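PDB 5IQK: beta-lactamase Rm3 from Uncultured bacterium, which probably hydrolyses the beta-lactam ring of antibiotics as a zinc-dependent subclass B3 metallo-beta-lactamase. Local coordinates for residues H150-H155 with F208-K213; A178-A183 with S221-A226. One frame throughout, in Å; residues are numbered along the deposited sequence.

Contact 1. Residues H150-H155 with F208-K213. With ZN (zinc ion), chain C.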
# COMPACT_ATOMS: atom_id res chain seq x y z
N HIS A 150 1.00 10.44 -4.07
CA HIS A 150 -0.03 11.33 -3.56
C HIS A 150 -0.06 11.20 -2.06
O HIS A 150 -0.32 10.11 -1.53
CB HIS A 150 -1.40 10.99 -4.16
CG HIS A 150 -1.42 10.98 -5.65
ND1 HIS A 150 -1.75 12.10 -6.39
CD2 HIS A 150 -1.12 10.01 -6.54
CE1 HIS A 150 -1.67 11.80 -7.68
NE2 HIS A 150 -1.29 10.54 -7.79
N ALA A 151 0.19 12.29 -1.35
CA ALA A 151 0.15 12.24 0.11
C ALA A 151 -1.26 11.90 0.59
O ALA A 151 -2.21 12.62 0.27
CB ALA A 151 0.61 13.57 0.71
N THR A 152 -1.39 10.79 1.33
CA THR A 152 -2.69 10.40 1.90
C THR A 152 -2.57 9.93 3.35
O THR A 152 -2.86 8.78 3.68
CB THR A 152 -3.39 9.29 1.04
OG1 THR A 152 -2.56 8.12 0.95
CG2 THR A 152 -3.73 9.81 -0.35
N PRO A 153 -2.18 10.84 4.23
CA PRO A 153 -2.05 10.51 5.65
C PRO A 153 -3.40 10.41 6.37
O PRO A 153 -4.46 10.69 5.79
CB PRO A 153 -1.24 11.69 6.20
CG PRO A 153 -1.64 12.83 5.35
CD PRO A 153 -1.83 12.25 3.95
N GLY A 154 -3.34 10.02 7.64
CA GLY A 154 -4.53 9.91 8.47
C GLY A 154 -4.49 8.63 9.29
O GLY A 154 -4.52 8.66 10.52
N HIS A 155 -4.41 7.50 8.60
CA HIS A 155 -4.18 6.22 9.25
C HIS A 155 -2.80 6.23 9.89
O HIS A 155 -2.59 5.66 10.96
CB HIS A 155 -4.35 5.07 8.23
CG HIS A 155 -3.89 3.73 8.72
ND1 HIS A 155 -4.69 2.89 9.47
CD2 HIS A 155 -2.73 3.07 8.52
CE1 HIS A 155 -4.03 1.78 9.73
NE2 HIS A 155 -2.84 1.85 9.15
N PHE A 208 -9.35 11.86 2.08
CA PHE A 208 -10.65 11.51 1.49
C PHE A 208 -10.90 12.31 0.20
O PHE A 208 -11.34 11.76 -0.81
CB PHE A 208 -11.80 11.77 2.48
CG PHE A 208 -11.78 10.90 3.71
CD1 PHE A 208 -11.03 9.73 3.77
CD2 PHE A 208 -12.54 11.25 4.82
CE1 PHE A 208 -11.03 8.94 4.92
CE2 PHE A 208 -12.55 10.47 5.96
CZ PHE A 208 -11.80 9.31 6.02
N GLU A 209 -10.62 13.61 0.25
CA GLU A 209 -10.78 14.49 -0.89
C GLU A 209 -9.85 14.09 -2.03
O GLU A 209 -10.24 14.08 -3.19
CB GLU A 209 -10.49 15.93 -0.48
CG GLU A 209 -11.46 16.54 0.50
CD GLU A 209 -10.90 17.77 1.17
OE1 GLU A 209 -9.80 18.21 0.77
OE2 GLU A 209 -11.58 18.33 2.06
N THR A 210 -8.60 13.79 -1.68
CA THR A 210 -7.58 13.45 -2.66
C THR A 210 -7.92 12.16 -3.40
O THR A 210 -7.91 12.11 -4.63
CB THR A 210 -6.20 13.27 -1.99
OG1 THR A 210 -5.75 14.54 -1.50
CG2 THR A 210 -5.18 12.72 -2.98
N LEU A 211 -8.23 11.13 -2.63
CA LEU A 211 -8.46 9.82 -3.22
C LEU A 211 -9.73 9.78 -4.05
O LEU A 211 -9.76 9.15 -5.11
CB LEU A 211 -8.48 8.74 -2.14
CG LEU A 211 -7.10 8.29 -1.62
CD1 LEU A 211 -7.25 7.45 -0.36
CD2 LEU A 211 -6.37 7.49 -2.70
N GLU A 212 -10.78 10.48 -3.60
CA GLU A 212 -12.07 10.34 -4.27
C GLU A 212 -12.12 11.00 -5.64
O GLU A 212 -12.99 10.70 -6.44
CB GLU A 212 -13.20 10.90 -3.40
CG GLU A 212 -13.26 12.41 -3.35
CD GLU A 212 -14.28 12.92 -2.35
OE1 GLU A 212 -15.02 12.08 -1.79
OE2 GLU A 212 -14.33 14.15 -2.11
N LYS A 213 -11.16 11.88 -5.94
CA LYS A 213 -11.18 12.50 -7.25
C LYS A 213 -10.01 12.10 -8.14
O LYS A 213 -9.83 12.66 -9.22
CB LYS A 213 -11.25 14.03 -7.14
CG LYS A 213 -10.12 14.69 -6.38
CD LYS A 213 -10.41 16.17 -6.19
CE LYS A 213 -9.31 16.87 -5.39
NZ LYS A 213 -7.97 16.73 -6.02
ZN ZN C . -1.24 0.60 8.91
O HOH W 1 -3.08 -0.39 7.41
O HOH W 2 -1.62 -1.25 9.01

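Contact 2. Residues A178-A183 with S221-A226. With ZN (zinc ion), chain D.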
# COMPACT_ATOMS: atom_id res chain seq x y z
N ALA A 178 -4.00 2.43 -3.34
CA ALA A 178 -4.47 3.32 -2.28
C ALA A 178 -3.98 2.86 -0.93
O ALA A 178 -4.14 1.69 -0.55
CB ALA A 178 -5.98 3.42 -2.29
N ASP A 179 -3.38 3.78 -0.19
CA ASP A 179 -2.96 3.47 1.15
C ASP A 179 -4.18 3.25 2.05
O ASP A 179 -5.29 3.69 1.74
CB ASP A 179 -2.08 4.58 1.72
CG ASP A 179 -1.36 4.15 2.99
OD1 ASP A 179 -1.24 2.91 3.20
OD2 ASP A 179 -0.93 5.02 3.75
N SER A 180 -3.95 2.58 3.17
CA SER A 180 -4.94 2.52 4.25
C SER A 180 -5.36 3.91 4.65
O SER A 180 -4.51 4.78 4.83
CB SER A 180 -4.36 1.80 5.47
OG SER A 180 -3.96 0.48 5.14
N ILE A 181 -6.67 4.12 4.80
CA ILE A 181 -7.21 5.37 5.33
C ILE A 181 -8.25 5.08 6.41
O ILE A 181 -9.14 5.89 6.67
CB ILE A 181 -7.85 6.23 4.21
CG1 ILE A 181 -8.81 5.38 3.38
CG2 ILE A 181 -6.77 6.82 3.32
CD1 ILE A 181 -9.63 6.18 2.39
N ASN A 182 -8.12 3.91 7.04
CA ASN A 182 -9.04 3.54 8.09
C ASN A 182 -8.57 4.06 9.45
O ASN A 182 -7.41 3.90 9.84
CB ASN A 182 -9.26 2.01 8.12
CG ASN A 182 -7.96 1.20 8.31
OD1 ASN A 182 -6.88 1.58 7.85
ND2 ASN A 182 -8.09 0.05 8.97
N ALA A 183 -9.50 4.72 10.16
CA ALA A 183 -9.22 5.28 11.48
C ALA A 183 -9.25 4.19 12.55
O ALA A 183 -10.24 4.04 13.30
CB ALA A 183 -10.23 6.38 11.81
N SER A 221 -6.05 -1.76 -2.94
CA SER A 221 -5.86 -1.17 -1.61
C SER A 221 -4.78 -1.91 -0.83
O SER A 221 -4.62 -3.13 -0.98
CB SER A 221 -7.17 -1.16 -0.82
OG SER A 221 -7.77 -2.45 -0.86
N ALA A 222 -4.06 -1.19 0.03
CA ALA A 222 -2.96 -1.75 0.80
C ALA A 222 -3.38 -3.02 1.55
O ALA A 222 -2.63 -3.99 1.61
CB ALA A 222 -2.41 -0.70 1.78
N HIS A 223 -4.60 -3.01 2.09
CA HIS A 223 -5.23 -4.25 2.55
C HIS A 223 -6.25 -4.64 1.49
O HIS A 223 -7.25 -3.95 1.31
CB HIS A 223 -5.90 -4.06 3.93
CG HIS A 223 -4.93 -3.95 5.07
ND1 HIS A 223 -4.72 -4.97 5.98
CD2 HIS A 223 -4.11 -2.94 5.44
CE1 HIS A 223 -3.80 -4.60 6.85
NE2 HIS A 223 -3.43 -3.36 6.56
N PRO A 224 -5.98 -5.74 0.74
CA PRO A 224 -6.71 -6.03 -0.51
C PRO A 224 -8.23 -6.18 -0.34
O PRO A 224 -8.95 -5.75 -1.23
CB PRO A 224 -6.07 -7.34 -1.00
CG PRO A 224 -5.42 -7.94 0.19
CD PRO A 224 -4.96 -6.76 1.02
N GLU A 225 -8.71 -6.76 0.76
CA GLU A 225 -10.15 -6.93 0.92
C GLU A 225 -10.89 -5.59 1.00
O GLU A 225 -12.09 -5.54 0.76
CB GLU A 225 -10.49 -7.77 2.16
CG GLU A 225 -9.29 -8.43 2.82
CD GLU A 225 -8.43 -7.43 3.58
OE1 GLU A 225 -7.20 -7.43 3.36
OE2 GLU A 225 -8.98 -6.65 4.39
N ALA A 226 -10.18 -4.51 1.33
CA ALA A 226 -10.81 -3.19 1.40
C ALA A 226 -11.18 -2.68 0.00
O ALA A 226 -11.88 -1.67 -0.13
CB ALA A 226 -9.91 -2.19 2.11
ZN ZN D . -1.79 -2.39 7.24
O HOH W 1 -3.08 -0.39 7.41
O HOH W 2 -1.62 -1.25 9.01

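Contact 1. Residues H150-H155 with F208-K213
With chi1 at 58°, T152 has OG1 lodged between its backbone N and carbonyl carbon, which leaves CG2 anti to the carbonyl carbon and aimed at helix 200-212. On the helix, T210 carries CG2 anti to its own N, so the two threonines meet methyl to methyl, crossing obliquely, with T152 CG2 4.2 Å from T210 CG2. L211 comes in at about a right angle to T152, and its branch point CG lies 3.9 Å from T152 CG2, the closest approach of the two segments. H150 adds the flank of its side chain: CB sits 4.3 Å from T210 CG2. No hydrogen bond crosses, and these contacts are carbon to carbon, by van der Waals packing. Each hydroxyl is used elsewhere, T152 OG1 with S161 OG and T210 OG1 with the helix carbonyl of H206. This is a strand end against a helix, part of the layering of helices on sheets in the alpha-beta/beta-alpha sandwich of metallo-beta-lactamases. Beyond T152 the chain turns through P153 and G154 toward the active site. H155, with CG anti to its N (chi1 169°), holds zinc through NE2 at 2.0 Å, beside H77 and H79; two waters also lie on this ion, water 2 at 1.9 Å from ZN.

Contact 2. Residues A178-A183 with S221-A226
Backbone pairing comes first: A178 and S221 form a parallel beta bridge, their CA atoms 4.7 Å apart. A222 N donates to A178 O at 2.9 Å, approaching nearly along the C=O axis, and S221 CA adds a C-H...O contact to the same oxygen at 3.5 Å. Past this point the two segments leave the sheet as loops that help build the two-zinc active site of the metallo-beta-lactamase.

Among the van der Waals contacts, the methyl of A222 fits against the D179-S180 backbone of the other loop, with CB 3.9 Å from both S180 N and S180 OG and a little farther from D179 OD1. That carboxylate oxygen takes a weak bond from S180 N and a hydrogen bond from H77 ND1, so D179 sits in the second shell and is likely to help orient H77, a ligand of the other zinc.

Polar and metal contacts gather at S180 and H223. S180 OG, anti to its carbonyl carbon, lies at the edge of the H223 ring near its plane, 3.4 Å from CD2, and hydrogen-bonds water 1 at 2.6 Å. H223 NE2 binds zinc at 2.0 Å; D81 and H82 are the other protein ligands, and both waters lie on the ion. In the backbone of the same residue, H223 O accepts from S221 OG at 2.7 Å, well above the carbonyl plane, and from A226 N, which should steady the histidine's backbone.

The bridge joins strand 171-178 to the edge strand 218-221, with A178 and S221 packed on Y253 of helix 249-269 and I181 reaching both that helix and helix 200-212.

In the fold
Following the chain from the N terminus, H77, H79, D81 and H82 of the two-zinc site come before either contact; the chain then leaves strand 145-151 through 150-155. Strands 160-168 and 171-178 follow, leading to 178-183. Helix 200-212 brings 208-213 back to 150-155, closing contact 1; strand 218-221 then carries 221-226 to 178-183, closing contact 2. The segments alternate, so the two loops cross rather than nest. Their centres are about 11 Å apart, and they touch directly: H155 ND1 probably hydrogen-bonds N182 O, and L211 CD1 packs on I181 CG2. Together they tie the five-stranded sheet and helix 200-212 to the two-zinc site, where the ions held by H155 and H223 share waters 1 and 2.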